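Local coordinates for protein peroxisomal acyl-CoA oxidase 1A (Solanum lycopersicum, PDB 2FON) that probably oxidises fatty acyl-CoA with its FAD cofactor, as acyl-CoA oxidases of peroxisomal beta-oxidation do, at residues D55-L60 against L98-E103; D38-V43 against Q569-L574. All blocks are in the same frame, centred on the assembly; numbering follows the deposited sequence.

Both contacts are apolar, but interaction 2 is helix on helix, whereas in interaction 1 a helix meets the link between two others. Interaction 1 joins helix 48-62 to the turn entering helix 102-112, all within the N-terminal family region; it is partly buried, with charged groups along its margin. Interaction 2 brings helix 37-45 against helix 567-585, from the C-terminal acyl-CoA oxidase region, and its four touching residues are buried. Helices 37-45 and 48-62 are consecutive, and Asn627 bridges them, hydrogen-bonding to Lys41 and to Asp55, neither of which takes part in the apolar contacts. Along the sequence, interaction 1 is nested inside the long loop closed by interaction 2.

Interaction 1. Residues D55-L60 against L98-E103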
loop_
_atom_site.group_PDB
_atom_site.type_symbol
_atom_site.label_atom_id
_atom_site.label_comp_id
_atom_site.label_asym_id
_atom_site.label_seq_id
_atom_site.Cartn_x
_atom_site.Cartn_y
_atom_site.Cartn_z
ATOM N N ASP B 55 -28.277 -12.654 2.007
ATOM C CA ASP B 55 -28.767 -12.555 0.642
ATOM C C ASP B 55 -29.937 -11.589 0.449
ATOM O O ASP B 55 -30.020 -10.888 -0.564
ATOM C CB ASP B 55 -29.159 -13.925 0.103
ATOM C CG ASP B 55 -29.402 -13.908 -1.381
ATOM O OD1 ASP B 55 -28.486 -13.465 -2.116
ATOM O OD2 ASP B 55 -30.500 -14.343 -1.813
ATOM N N ARG B 56 -30.842 -11.561 1.416
ATOM C CA ARG B 56 -32.060 -10.787 1.263
ATOM C C ARG B 56 -31.797 -9.301 1.595
ATOM O O ARG B 56 -32.480 -8.423 1.072
ATOM C CB ARG B 56 -33.179 -11.414 2.118
ATOM C CG ARG B 56 -34.298 -10.479 2.608
ATOM C CD ARG B 56 -35.383 -11.272 3.408
ATOM N NE ARG B 56 -34.835 -12.006 4.564
ATOM C CZ ARG B 56 -34.540 -11.453 5.748
ATOM N NH1 ARG B 56 -34.758 -10.154 5.989
ATOM N NH2 ARG B 56 -34.025 -12.219 6.699
ATOM N N ILE B 57 -30.827 -9.018 2.457
ATOM C CA ILE B 57 -30.606 -7.643 2.845
ATOM C C ILE B 57 -29.693 -6.964 1.811
ATOM O O ILE B 57 -29.917 -5.845 1.404
ATOM C CB ILE B 57 -29.997 -7.548 4.231
ATOM C CG1 ILE B 57 -30.919 -8.192 5.253
ATOM C CG2 ILE B 57 -29.671 -6.093 4.560
ATOM C CD1 ILE B 57 -32.168 -7.435 5.538
ATOM N N SER B 58 -28.651 -7.687 1.427
ATOM C CA SER B 58 -27.891 -7.476 0.213
ATOM C C SER B 58 -28.699 -6.917 -0.923
ATOM O O SER B 58 -28.429 -5.821 -1.380
ATOM C CB SER B 58 -27.380 -8.823 -0.273
ATOM O OG SER B 58 -26.073 -8.942 0.131
ATOM N N LYS B 59 -29.642 -7.718 -1.417
ATOM C CA LYS B 59 -30.291 -7.430 -2.666
ATOM C C LYS B 59 -31.274 -6.312 -2.478
ATOM O O LYS B 59 -31.603 -5.553 -3.405
ATOM C CB LYS B 59 -30.947 -8.681 -3.216
ATOM C CG LYS B 59 -30.049 -9.283 -4.262
ATOM C CD LYS B 59 -30.221 -10.792 -4.361
ATOM C CE LYS B 59 -28.904 -11.391 -4.867
ATOM N NZ LYS B 59 -29.161 -12.766 -5.376
ATOM N N LEU B 60 -31.689 -6.184 -1.243
ATOM C CA LEU B 60 -32.608 -5.164 -0.906
ATOM C C LEU B 60 -31.904 -3.801 -0.784
ATOM O O LEU B 60 -32.500 -2.766 -1.032
ATOM C CB LEU B 60 -33.255 -5.573 0.386
ATOM C CG LEU B 60 -34.265 -4.601 0.894
ATOM C CD1 LEU B 60 -35.449 -5.428 1.410
ATOM C CD2 LEU B 60 -33.592 -3.611 1.948
ATOM N N LEU B 98 -39.374 -1.622 7.748
ATOM C CA LEU B 98 -39.311 -3.061 7.483
ATOM C C LEU B 98 -39.125 -3.861 8.772
ATOM O O LEU B 98 -38.971 -5.077 8.739
ATOM C CB LEU B 98 -38.254 -3.427 6.421
ATOM C CG LEU B 98 -38.057 -2.712 5.070
ATOM C CD1 LEU B 98 -36.613 -2.901 4.610
ATOM C CD2 LEU B 98 -38.977 -3.256 4.026
ATOM N N ARG B 99 -39.175 -3.170 9.910
ATOM C CA ARG B 99 -39.149 -3.820 11.244
ATOM C C ARG B 99 -37.944 -4.773 11.419
ATOM O O ARG B 99 -38.057 -5.805 12.113
ATOM C CB ARG B 99 -40.485 -4.583 11.532
ATOM C CG ARG B 99 -41.674 -3.713 11.988
ATOM C CD ARG B 99 -42.782 -4.487 12.702
ATOM N NE ARG B 99 -42.754 -5.880 12.285
ATOM C CZ ARG B 99 -43.467 -6.416 11.281
ATOM N NH1 ARG B 99 -44.323 -5.711 10.543
ATOM N NH2 ARG B 99 -43.333 -7.696 11.019
ATOM N N LEU B 100 -36.853 -4.476 10.728
ATOM C CA LEU B 100 -35.629 -5.239 10.842
ATOM C C LEU B 100 -35.194 -5.325 12.289
ATOM O O LEU B 100 -35.304 -4.352 13.007
ATOM C CB LEU B 100 -34.492 -4.533 10.063
ATOM C CG LEU B 100 -34.718 -4.312 8.559
ATOM C CD1 LEU B 100 -33.477 -3.753 7.886
ATOM C CD2 LEU B 100 -35.249 -5.596 7.826
ATOM N N SER B 101 -34.688 -6.478 12.713
ATOM C CA SER B 101 -33.973 -6.603 13.978
ATOM C C SER B 101 -32.636 -5.856 13.958
ATOM O O SER B 101 -32.139 -5.488 12.883
ATOM C CB SER B 101 -33.669 -8.053 14.208
ATOM O OG SER B 101 -33.100 -8.600 13.038
ATOM N N GLN B 102 -32.028 -5.671 15.129
ATOM C CA GLN B 102 -30.695 -5.051 15.199
ATOM C C GLN B 102 -29.603 -5.821 14.415
ATOM O O GLN B 102 -28.716 -5.223 13.747
ATOM C CB GLN B 102 -30.273 -4.782 16.644
ATOM C CG GLN B 102 -30.875 -3.462 17.265
ATOM C CD GLN B 102 -30.445 -3.271 18.749
ATOM O OE1 GLN B 102 -30.212 -4.260 19.448
ATOM N NE2 GLN B 102 -30.352 -2.009 19.227
ATOM N N GLU B 103 -29.688 -7.143 14.447
ATOM C CA GLU B 103 -28.814 -7.951 13.604
ATOM C C GLU B 103 -29.021 -7.545 12.144
ATOM O O GLU B 103 -28.067 -7.142 11.453
ATOM C CB GLU B 103 -29.058 -9.427 13.875
ATOM C CG GLU B 103 -28.708 -10.410 12.798
ATOM C CD GLU B 103 -29.370 -11.791 13.072
ATOM O OE1 GLU B 103 -28.785 -12.856 12.708
ATOM O OE2 GLU B 103 -30.495 -11.797 13.651
#
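Ile57 and Leu60 meet Leu98 and Leu100 through branched carbon chains, and the flat groups stay at the margin. The nearest is the guanidinium of Arg56, whose NH1 stops 4.9 Å from Leu100 CD2; no atom of 98-103 lies over either of its faces. Its two end nitrogens are held in salt bridges instead, NH2 by Glu52 of its own helix and NH1 by Glu104 of helix 102-112. A long, charged residue suits this exposed margin, where it can reach across to the neighbouring helix. The Asp55 carboxylate, well away from the other segment, makes a salt bridge to Lys59, weak as a hydrogen bond.

Leu60 and Leu98 reach toward each other tip to tip: CG of Leu60, anti to its backbone N (chi1 -180°), lies beside the carbonyl carbon, and its CD2 stands 4.1 Å from Leu98 CD1. Ile57, one turn earlier, brings CD1 to 4.3 Å from Leu100 CD2. This pair is better covered: both side chains also rest on Leu108, and Ile57 touches Met107. Branched hydrocarbon suits such a place, while Leu60 and Leu98 offer methyl tips where the contact is partly exposed.

The receiving leucines flank Arg99, which, with positive phi, is the C-prime residue of a Schellman motif ending helix 77-97. Ser101 is the N-cap of the next helix; its OG caps a backbone N and its own N bonds to Glu104 OE1. The whole is a short interhelical link, starting in a Schellman motif and ending in a capping box, packed against a third helix within the helical N-terminal part of the acyl-CoA oxidase fold.

Interaction 2. Residues D38-V43 against Q569-L574; sequences DEMKIV and QQLEVL
Helices 37-45 and 567-585 pass at a wide separation, their short segments approaching to 12.4 Å between axes and crossing at -53°, with Met40 and Leu571 the nearest residues by CA atoms, 9.3 Å apart. Long side chains help to span this gap: Met40 reaches out, and Leu571 extends far enough to meet even the short Val43. Met40 has CG anti to the backbone N (chi1 -162°); the bend at chi2 brings its SD to 4.2 Å from Leu571 CD2, and a further bend at chi3 turns the terminal methyl toward Gln570. There Met40 CE lies 4.2 Å from Gln570 CB, and the two side chains cross at about a right angle. Gln570 thus contributes the aliphatic start of its chain, while its amide end leads away from this partner.

Val43, one turn after Met40, faces the other branch of the leucine: Val43 CG1 and Leu571 CD1 meet tip to tip at 4.0 Å. Leu571 is therefore shared, CD2 serving the methionine and CD1 the valine. Helix 347-380 adds aromatic walls, Tyr361 touching Met40 and Leu571, and Phe365 touching Val43.

No hydrogen bond or salt bridge joins the two segments, so the association of the N- and C-terminal regions here probably rests on dispersion and the exclusion of water, and its fit on shape.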
loop_
_atom_site.group_PDB
_atom_site.type_symbol
_atom_site.label_atom_id
_atom_site.label_comp_id
_atom_site.label_asym_id
_atom_site.label_seq_id
_atom_site.Cartn_x
_atom_site.Cartn_y
_atom_site.Cartn_z
ATOM N N ASP B 38 -23.548 -23.191 -4.679
ATOM C CA ASP B 38 -24.655 -22.884 -3.763
ATOM C C ASP B 38 -24.281 -23.295 -2.346
ATOM O O ASP B 38 -24.544 -22.560 -1.379
ATOM C CB ASP B 38 -25.973 -23.513 -4.229
ATOM C CG ASP B 38 -26.458 -22.937 -5.605
ATOM O OD1 ASP B 38 -26.610 -23.713 -6.589
ATOM O OD2 ASP B 38 -26.678 -21.702 -5.717
ATOM N N GLU B 39 -23.619 -24.437 -2.206
ATOM C CA GLU B 39 -23.137 -24.798 -0.885
ATOM C C GLU B 39 -21.924 -23.968 -0.451
ATOM O O GLU B 39 -21.827 -23.614 0.713
ATOM C CB GLU B 39 -22.874 -26.304 -0.757
ATOM C CG GLU B 39 -24.152 -27.115 -0.703
ATOM C CD GLU B 39 -24.988 -26.914 0.572
ATOM O OE1 GLU B 39 -24.400 -26.691 1.685
ATOM O OE2 GLU B 39 -26.246 -27.012 0.441
ATOM N N MET B 40 -21.014 -23.641 -1.367
ATOM C CA MET B 40 -19.910 -22.771 -0.974
ATOM C C MET B 40 -20.395 -21.430 -0.430
ATOM O O MET B 40 -19.906 -20.951 0.596
ATOM C CB MET B 40 -18.906 -22.554 -2.069
ATOM C CG MET B 40 -17.588 -22.026 -1.481
ATOM S SD MET B 40 -16.606 -23.258 -0.621
ATOM C CE MET B 40 -16.024 -24.216 -1.986
ATOM N N LYS B 41 -21.393 -20.876 -1.092
ATOM C CA LYS B 41 -22.047 -19.737 -0.614
ATOM C C LYS B 41 -22.360 -19.950 0.857
ATOM O O LYS B 41 -21.989 -19.102 1.704
ATOM C CB LYS B 41 -23.291 -19.467 -1.428
ATOM C CG LYS B 41 -23.043 -19.287 -2.936
ATOM C CD LYS B 41 -23.988 -18.252 -3.521
ATOM C CE LYS B 41 -23.719 -17.918 -4.993
ATOM N NZ LYS B 41 -24.869 -17.138 -5.545
ATOM N N ILE B 42 -23.009 -21.071 1.197
ATOM C CA ILE B 42 -23.398 -21.311 2.597
ATOM C C ILE B 42 -22.149 -21.389 3.467
ATOM O O ILE B 42 -22.123 -20.839 4.549
ATOM C CB ILE B 42 -24.379 -22.548 2.788
ATOM C CG1 ILE B 42 -25.818 -22.157 2.487
ATOM C CG2 ILE B 42 -24.464 -23.009 4.209
ATOM C CD1 ILE B 42 -26.462 -22.916 1.311
ATOM N N VAL B 43 -21.098 -22.027 3.008
ATOM C CA VAL B 43 -19.917 -22.071 3.877
ATOM C C VAL B 43 -19.355 -20.669 4.195
ATOM O O VAL B 43 -19.057 -20.337 5.344
ATOM C CB VAL B 43 -18.789 -22.923 3.314
ATOM C CG1 VAL B 43 -17.610 -22.945 4.304
ATOM C CG2 VAL B 43 -19.302 -24.322 3.045
ATOM N N GLN B 569 -13.206 -30.500 -0.492
ATOM C CA GLN B 569 -12.046 -30.767 -1.311
ATOM C C GLN B 569 -11.381 -29.493 -1.752
ATOM O O GLN B 569 -10.166 -29.379 -1.676
ATOM C CB GLN B 569 -12.457 -31.626 -2.519
ATOM C CG GLN B 569 -11.705 -31.319 -3.835
ATOM C CD GLN B 569 -10.324 -31.990 -3.930
ATOM O OE1 GLN B 569 -9.394 -31.696 -3.148
ATOM N NE2 GLN B 569 -10.186 -32.890 -4.902
ATOM N N GLN B 570 -12.183 -28.524 -2.192
ATOM C CA GLN B 570 -11.645 -27.235 -2.596
ATOM C C GLN B 570 -11.112 -26.485 -1.409
ATOM O O GLN B 570 -10.175 -25.698 -1.546
ATOM C CB GLN B 570 -12.709 -26.355 -3.278
ATOM C CG GLN B 570 -12.903 -26.567 -4.775
ATOM C CD GLN B 570 -11.597 -26.688 -5.542
ATOM O OE1 GLN B 570 -11.240 -27.773 -6.010
ATOM N NE2 GLN B 570 -10.877 -25.584 -5.671
ATOM N N LEU B 571 -11.739 -26.682 -0.251
ATOM C CA LEU B 571 -11.345 -25.948 0.954
ATOM C C LEU B 571 -10.049 -26.478 1.477
ATOM O O LEU B 571 -9.263 -25.702 2.005
ATOM C CB LEU B 571 -12.405 -25.976 2.058
ATOM C CG LEU B 571 -13.610 -25.056 1.845
ATOM C CD1 LEU B 571 -14.615 -25.214 2.965
ATOM C CD2 LEU B 571 -13.119 -23.647 1.732
ATOM N N GLU B 572 -9.819 -27.779 1.290
ATOM C CA GLU B 572 -8.500 -28.364 1.528
ATOM C C GLU B 572 -7.416 -27.761 0.652
ATOM O O GLU B 572 -6.349 -27.393 1.131
ATOM C CB GLU B 572 -8.539 -29.852 1.338
ATOM C CG GLU B 572 -8.752 -30.557 2.634
ATOM C CD GLU B 572 -9.723 -31.739 2.516
ATOM O OE1 GLU B 572 -9.430 -32.698 1.733
ATOM O OE2 GLU B 572 -10.771 -31.713 3.217
ATOM N N VAL B 573 -7.696 -27.655 -0.635
ATOM C CA VAL B 573 -6.789 -26.989 -1.521
ATOM C C VAL B 573 -6.441 -25.590 -0.932
ATOM O O VAL B 573 -5.251 -25.171 -0.909
ATOM C CB VAL B 573 -7.407 -26.872 -2.929
ATOM C CG1 VAL B 573 -6.683 -25.847 -3.743
ATOM C CG2 VAL B 573 -7.391 -28.172 -3.639
ATOM N N LEU B 574 -7.462 -24.872 -0.435
ATOM C CA LEU B 574 -7.217 -23.529 0.092
ATOM C C LEU B 574 -6.368 -23.575 1.347
ATOM O O LEU B 574 -5.511 -22.740 1.577
ATOM C CB LEU B 574 -8.515 -22.755 0.285
ATOM C CG LEU B 574 -9.084 -22.228 -1.044
ATOM C CD1 LEU B 574 -10.453 -21.570 -0.886
ATOM C CD2 LEU B 574 -8.107 -21.302 -1.717
#